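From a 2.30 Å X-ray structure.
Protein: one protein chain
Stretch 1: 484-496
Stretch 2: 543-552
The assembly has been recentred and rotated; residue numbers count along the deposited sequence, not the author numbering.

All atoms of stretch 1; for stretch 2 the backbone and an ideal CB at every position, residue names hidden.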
# COMPACT_ATOMS: atom_id res chain seq x y z
N ALA A 484 10.82 -25.17 -16.37
CA ALA A 484 10.08 -24.77 -17.55
C ALA A 484 8.77 -25.54 -17.63
O ALA A 484 8.72 -26.72 -17.27
CB ALA A 484 10.89 -24.99 -18.83
N ASN A 485 7.72 -24.87 -18.10
CA ASN A 485 6.45 -25.52 -18.36
C ASN A 485 6.47 -26.23 -19.71
O ASN A 485 6.93 -25.67 -20.71
CB ASN A 485 5.31 -24.50 -18.35
CG ASN A 485 5.01 -23.96 -16.96
OD1 ASN A 485 5.19 -22.77 -16.69
ND2 ASN A 485 4.54 -24.83 -16.07
N TRP A 486 5.96 -27.45 -19.73
CA TRP A 486 5.77 -28.24 -20.95
C TRP A 486 4.26 -28.25 -21.23
O TRP A 486 3.52 -29.08 -20.70
CB TRP A 486 6.35 -29.64 -20.76
CG TRP A 486 6.50 -30.47 -22.01
CD1 TRP A 486 5.93 -31.68 -22.25
CD2 TRP A 486 7.27 -30.15 -23.17
NE1 TRP A 486 6.30 -32.14 -23.49
CE2 TRP A 486 7.13 -31.22 -24.08
CE3 TRP A 486 8.08 -29.07 -23.53
CZ2 TRP A 486 7.76 -31.23 -25.32
CZ3 TRP A 486 8.70 -29.08 -24.77
CH2 TRP A 486 8.53 -30.15 -25.65
N ILE A 487 3.81 -27.31 -22.05
CA ILE A 487 2.40 -26.92 -22.11
C ILE A 487 1.75 -27.60 -23.31
O ILE A 487 2.18 -27.35 -24.45
CB ILE A 487 2.24 -25.40 -22.19
CG1 ILE A 487 3.01 -24.72 -21.06
CG2 ILE A 487 0.75 -25.03 -22.12
CD1 ILE A 487 3.10 -23.21 -21.21
N PRO A 488 0.72 -28.43 -23.12
CA PRO A 488 -0.03 -28.95 -24.27
C PRO A 488 -0.94 -27.88 -24.85
O PRO A 488 -1.41 -26.98 -24.16
CB PRO A 488 -0.84 -30.11 -23.68
CG PRO A 488 -0.28 -30.34 -22.30
CD PRO A 488 0.28 -29.04 -21.85
N ASP A 489 -1.20 -28.01 -26.16
CA ASP A 489 -2.11 -27.09 -26.83
C ASP A 489 -3.46 -27.05 -26.14
O ASP A 489 -4.10 -25.99 -26.06
CB ASP A 489 -2.28 -27.50 -28.30
CG ASP A 489 -1.16 -27.00 -29.19
OD1 ASP A 489 -0.16 -26.48 -28.65
OD2 ASP A 489 -1.28 -27.12 -30.42
N LEU A 490 -3.92 -28.20 -25.63
CA LEU A 490 -5.26 -28.27 -25.05
C LEU A 490 -5.40 -27.32 -23.87
O LEU A 490 -6.46 -26.72 -23.66
CB LEU A 490 -5.57 -29.70 -24.63
CG LEU A 490 -6.99 -29.97 -24.14
CD1 LEU A 490 -8.01 -29.71 -25.24
CD2 LEU A 490 -7.11 -31.40 -23.64
N PHE A 491 -4.33 -27.17 -23.07
CA PHE A 491 -4.40 -26.25 -21.94
C PHE A 491 -4.63 -24.82 -22.43
O PHE A 491 -5.50 -24.11 -21.91
CB PHE A 491 -3.12 -26.32 -21.11
CG PHE A 491 -3.04 -25.27 -20.04
CD1 PHE A 491 -3.77 -25.40 -18.87
CD2 PHE A 491 -2.25 -24.14 -20.20
CE1 PHE A 491 -3.71 -24.43 -17.88
CE2 PHE A 491 -2.19 -23.17 -19.22
CZ PHE A 491 -2.91 -23.31 -18.06
N MET A 492 -3.87 -24.38 -23.43
CA MET A 492 -4.08 -23.05 -23.99
C MET A 492 -5.47 -22.92 -24.58
O MET A 492 -6.10 -21.86 -24.46
CB MET A 492 -3.02 -22.76 -25.05
CG MET A 492 -1.58 -22.80 -24.54
SD MET A 492 -1.24 -21.64 -23.21
CE MET A 492 -1.64 -20.08 -24.01
N LYS A 493 -5.98 -23.98 -25.21
CA LYS A 493 -7.35 -23.96 -25.70
C LYS A 493 -8.33 -23.70 -24.56
O LYS A 493 -9.29 -22.93 -24.72
CB LYS A 493 -7.69 -25.28 -26.39
CG LYS A 493 -7.02 -25.49 -27.74
CD LYS A 493 -7.51 -26.78 -28.39
CE LYS A 493 -6.92 -26.99 -29.77
NZ LYS A 493 -7.41 -28.25 -30.40
N ARG A 494 -8.11 -24.33 -23.41
CA ARG A 494 -9.00 -24.12 -22.27
C ARG A 494 -8.85 -22.71 -21.70
O ARG A 494 -9.82 -22.16 -21.17
CB ARG A 494 -8.72 -25.17 -21.19
CG ARG A 494 -8.98 -26.61 -21.63
CD ARG A 494 -10.47 -26.92 -21.72
NE ARG A 494 -10.72 -28.27 -22.23
CZ ARG A 494 -10.70 -29.37 -21.50
NH1 ARG A 494 -10.44 -29.32 -20.20
NH2 ARG A 494 -10.95 -30.55 -22.06
N VAL A 495 -7.66 -22.12 -21.80
CA VAL A 495 -7.49 -20.73 -21.39
C VAL A 495 -8.28 -19.81 -22.32
O VAL A 495 -9.06 -18.97 -21.87
CB VAL A 495 -5.99 -20.36 -21.38
CG1 VAL A 495 -5.81 -18.86 -21.13
CG2 VAL A 495 -5.25 -21.17 -20.32
N PHE A 496 -8.08 -19.97 -23.63
CA PHE A 496 -8.79 -19.14 -24.60
C PHE A 496 -10.30 -19.25 -24.44
O PHE A 496 -11.02 -18.26 -24.66
CB PHE A 496 -8.39 -19.54 -26.02
CG PHE A 496 -7.13 -18.89 -26.51
CD1 PHE A 496 -5.96 -18.96 -25.77
CD2 PHE A 496 -7.10 -18.22 -27.72
CE1 PHE A 496 -4.80 -18.36 -26.22
CE2 PHE A 496 -5.94 -17.63 -28.18
CZ PHE A 496 -4.79 -17.70 -27.43
N UNK A 543 -9.58 -24.05 -12.69
CA UNK A 543 -9.88 -23.24 -13.86
C UNK A 543 -8.59 -22.98 -14.63
O UNK A 543 -7.58 -22.56 -14.05
CB UNK A 543 -10.55 -21.93 -13.46
N UNK A 544 -8.62 -23.23 -15.94
CA UNK A 544 -7.42 -23.04 -16.75
C UNK A 544 -6.90 -21.61 -16.63
O UNK A 544 -5.68 -21.40 -16.52
CB UNK A 544 -7.71 -23.38 -18.21
N UNK A 545 -7.79 -20.62 -16.64
CA UNK A 545 -7.37 -19.23 -16.52
C UNK A 545 -6.65 -18.98 -15.20
O UNK A 545 -5.70 -18.19 -15.14
CB UNK A 545 -8.58 -18.30 -16.64
N UNK A 546 -7.08 -19.66 -14.13
CA UNK A 546 -6.46 -19.45 -12.82
C UNK A 546 -5.04 -20.01 -12.79
O UNK A 546 -4.13 -19.38 -12.23
CB UNK A 546 -7.30 -20.10 -11.72
N UNK A 547 -4.83 -21.19 -13.37
CA UNK A 547 -3.49 -21.75 -13.42
C UNK A 547 -2.61 -20.94 -14.37
O UNK A 547 -1.43 -20.70 -14.09
CB UNK A 547 -3.54 -23.22 -13.85
N UNK A 548 -3.17 -20.52 -15.51
CA UNK A 548 -2.45 -19.66 -16.44
C UNK A 548 -1.98 -18.39 -15.75
O UNK A 548 -0.82 -17.98 -15.88
CB UNK A 548 -3.33 -19.31 -17.64
N UNK A 549 -2.87 -17.75 -14.99
CA UNK A 549 -2.50 -16.53 -14.26
C UNK A 549 -1.37 -16.81 -13.27
O UNK A 549 -0.45 -16.00 -13.14
CB UNK A 549 -3.71 -15.96 -13.52
N UNK A 550 -1.44 -17.94 -12.56
CA UNK A 550 -0.37 -18.29 -11.64
C UNK A 550 0.94 -18.50 -12.37
O UNK A 550 2.01 -18.10 -11.90
CB UNK A 550 -0.74 -19.55 -10.85
N UNK A 551 0.89 -19.14 -13.55
CA UNK A 551 2.10 -19.36 -14.33
C UNK A 551 2.74 -18.03 -14.74
O UNK A 551 3.96 -17.88 -14.66
CB UNK A 551 1.78 -20.20 -15.57
N UNK A 552 1.93 -17.06 -15.16
CA UNK A 552 2.50 -15.79 -15.60
C UNK A 552 2.99 -14.95 -14.43
O UNK A 552 3.99 -14.24 -14.56
CB UNK A 552 1.47 -15.00 -16.41

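Stretch 1 runs as a strand from Ala484 to Ile487 and then as a helix from Asp489 to Phe496. The helix of stretch 2 crosses this helix at 108° between N-to-C directions, with a closest axial approach of 8.7 Å, so each position can be judged by where its CB lies relative to that crossing.

Position 543 precedes the first helical turn, with phi/psi of -84/130. Its ideal CB has no atom of stretch 1 within 5.5 Å, so the contact sets little limit on it; an N-capping polar residue would be reasonable. The deposited residue is Gln543, whose OE1 comes no nearer than 7.2 Å, to Arg494 O, while its backbone O accepts a hydrogen bond from the N at position 547.

Position 544 is the tightest. CA-to-CB points toward stretch 1, and the ideal CB lies 3.6 Å from Arg494 CB, 3.8 Å from Val495 N and 4.1 Å from Phe491 CE1. With neighbours this near, a small side chain suits best: alanine, glycine or perhaps serine. It is Ala544, whose CB packs 3.9 Å from Val495 CG2.

At position 545 the CB points sideways and its nearest visible neighbour is Val495 O, at 5.3 Å. A long, flexible chain could lie along this margin, and several polar residues would do. Lys545 is found, its CE 4.0 Å from Val495 O; no hydrogen bond forms.

Position 546 points away, with nothing within 5.5 Å, so polar residues are natural; it is Asp546.

Position 547 points toward stretch 1, its ideal CB 4.2 Å from Phe491 CE1. An aliphatic chain such as leucine, isoleucine or methionine would extend the hydrocarbon surface around this ring. Leu547 (chi1 t, chi2 p) does so, placing CD2 3.9 Å from Phe491 CE1.

Position 548 also points toward stretch 1, between Val495 CG2 (3.8 Å from the ideal CB) and Phe491 CZ (4.0 Å). Met492 SD and CE lie farther along, so a large apolar or aromatic residue could reach them. Trp548, with chi1 t, covers this ground. Val495 CG1 lies over a face of its five-membered ring, 4.0 Å from the centroid, and Met492 CE over a face of the six-membered ring, also 4.0 Å from its centroid. Trp548 CE3 meets Phe491 CE2 at 3.8 Å.

Positions 549 and 550 have nothing of stretch 1 within 5.5 Å of their CBs, and long polar chains fit. They are Arg549 and Lys550.

Position 551 points toward the strand, its ideal CB 4.4 Å from Asn485 OD1, with Ile487 and Phe491 farther off. A long, flexible apolar side chain can bridge this gap. Met551 sends CE to 3.7 Å from Ile487 CD1 and sets SD 3.7 Å from Phe491 CZ. It thus completes, with Ala544, Leu547 and Trp548, the hole that receives the Phe491 side chain.

Position 552 is out of reach, and stretch 1 does not constrain it; Leu552 is deposited.

Stretch 2, residues 543-552: QAKDLWRKML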
# COMPACT_ATOMS: atom_id res chain seq x y z
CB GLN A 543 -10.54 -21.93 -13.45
CG GLN A 543 -11.93 -22.10 -12.86
CD GLN A 543 -12.85 -22.88 -13.77
OE1 GLN A 543 -13.24 -22.41 -14.84
NE2 GLN A 543 -13.19 -24.10 -13.36
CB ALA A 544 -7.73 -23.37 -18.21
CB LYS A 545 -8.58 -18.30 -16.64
CG LYS A 545 -8.78 -17.69 -18.02
CD LYS A 545 -10.11 -16.96 -18.11
CE LYS A 545 -10.18 -16.05 -19.33
NZ LYS A 545 -9.43 -14.78 -19.12
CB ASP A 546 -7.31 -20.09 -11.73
CG ASP A 546 -8.65 -19.40 -11.55
OD1 ASP A 546 -8.82 -18.27 -12.05
OD2 ASP A 546 -9.55 -20.00 -10.91
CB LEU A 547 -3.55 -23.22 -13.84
CG LEU A 547 -2.23 -23.99 -13.82
CD1 LEU A 547 -1.63 -24.01 -12.42
CD2 LEU A 547 -2.44 -25.41 -14.33
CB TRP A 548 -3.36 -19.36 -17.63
CG TRP A 548 -2.82 -18.39 -18.64
CD1 TRP A 548 -3.32 -17.16 -18.94
CD2 TRP A 548 -1.70 -18.59 -19.51
NE1 TRP A 548 -2.57 -16.57 -19.93
CE2 TRP A 548 -1.57 -17.43 -20.30
CE3 TRP A 548 -0.78 -19.63 -19.69
CZ2 TRP A 548 -0.57 -17.28 -21.26
CZ3 TRP A 548 0.21 -19.48 -20.65
CH2 TRP A 548 0.31 -18.32 -21.42
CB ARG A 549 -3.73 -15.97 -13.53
CG ARG A 549 -3.43 -14.79 -12.61
CD ARG A 549 -4.69 -14.26 -11.94
NE ARG A 549 -5.57 -13.56 -12.87
CZ ARG A 549 -6.60 -12.80 -12.51
NH1 ARG A 549 -6.89 -12.63 -11.23
NH2 ARG A 549 -7.34 -12.19 -13.44
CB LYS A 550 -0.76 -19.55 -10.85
CG LYS A 550 0.26 -19.99 -9.81
CD LYS A 550 0.35 -18.99 -8.67
CE LYS A 550 1.20 -19.53 -7.54
NZ LYS A 550 1.33 -18.54 -6.43
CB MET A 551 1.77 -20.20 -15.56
CG MET A 551 1.29 -21.61 -15.23
SD MET A 551 0.35 -22.39 -16.56
CE MET A 551 1.60 -22.50 -17.85
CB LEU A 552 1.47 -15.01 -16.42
CG LEU A 552 0.98 -15.71 -17.69
CD1 LEU A 552 -0.01 -14.82 -18.43
CD2 LEU A 552 2.13 -16.11 -18.60
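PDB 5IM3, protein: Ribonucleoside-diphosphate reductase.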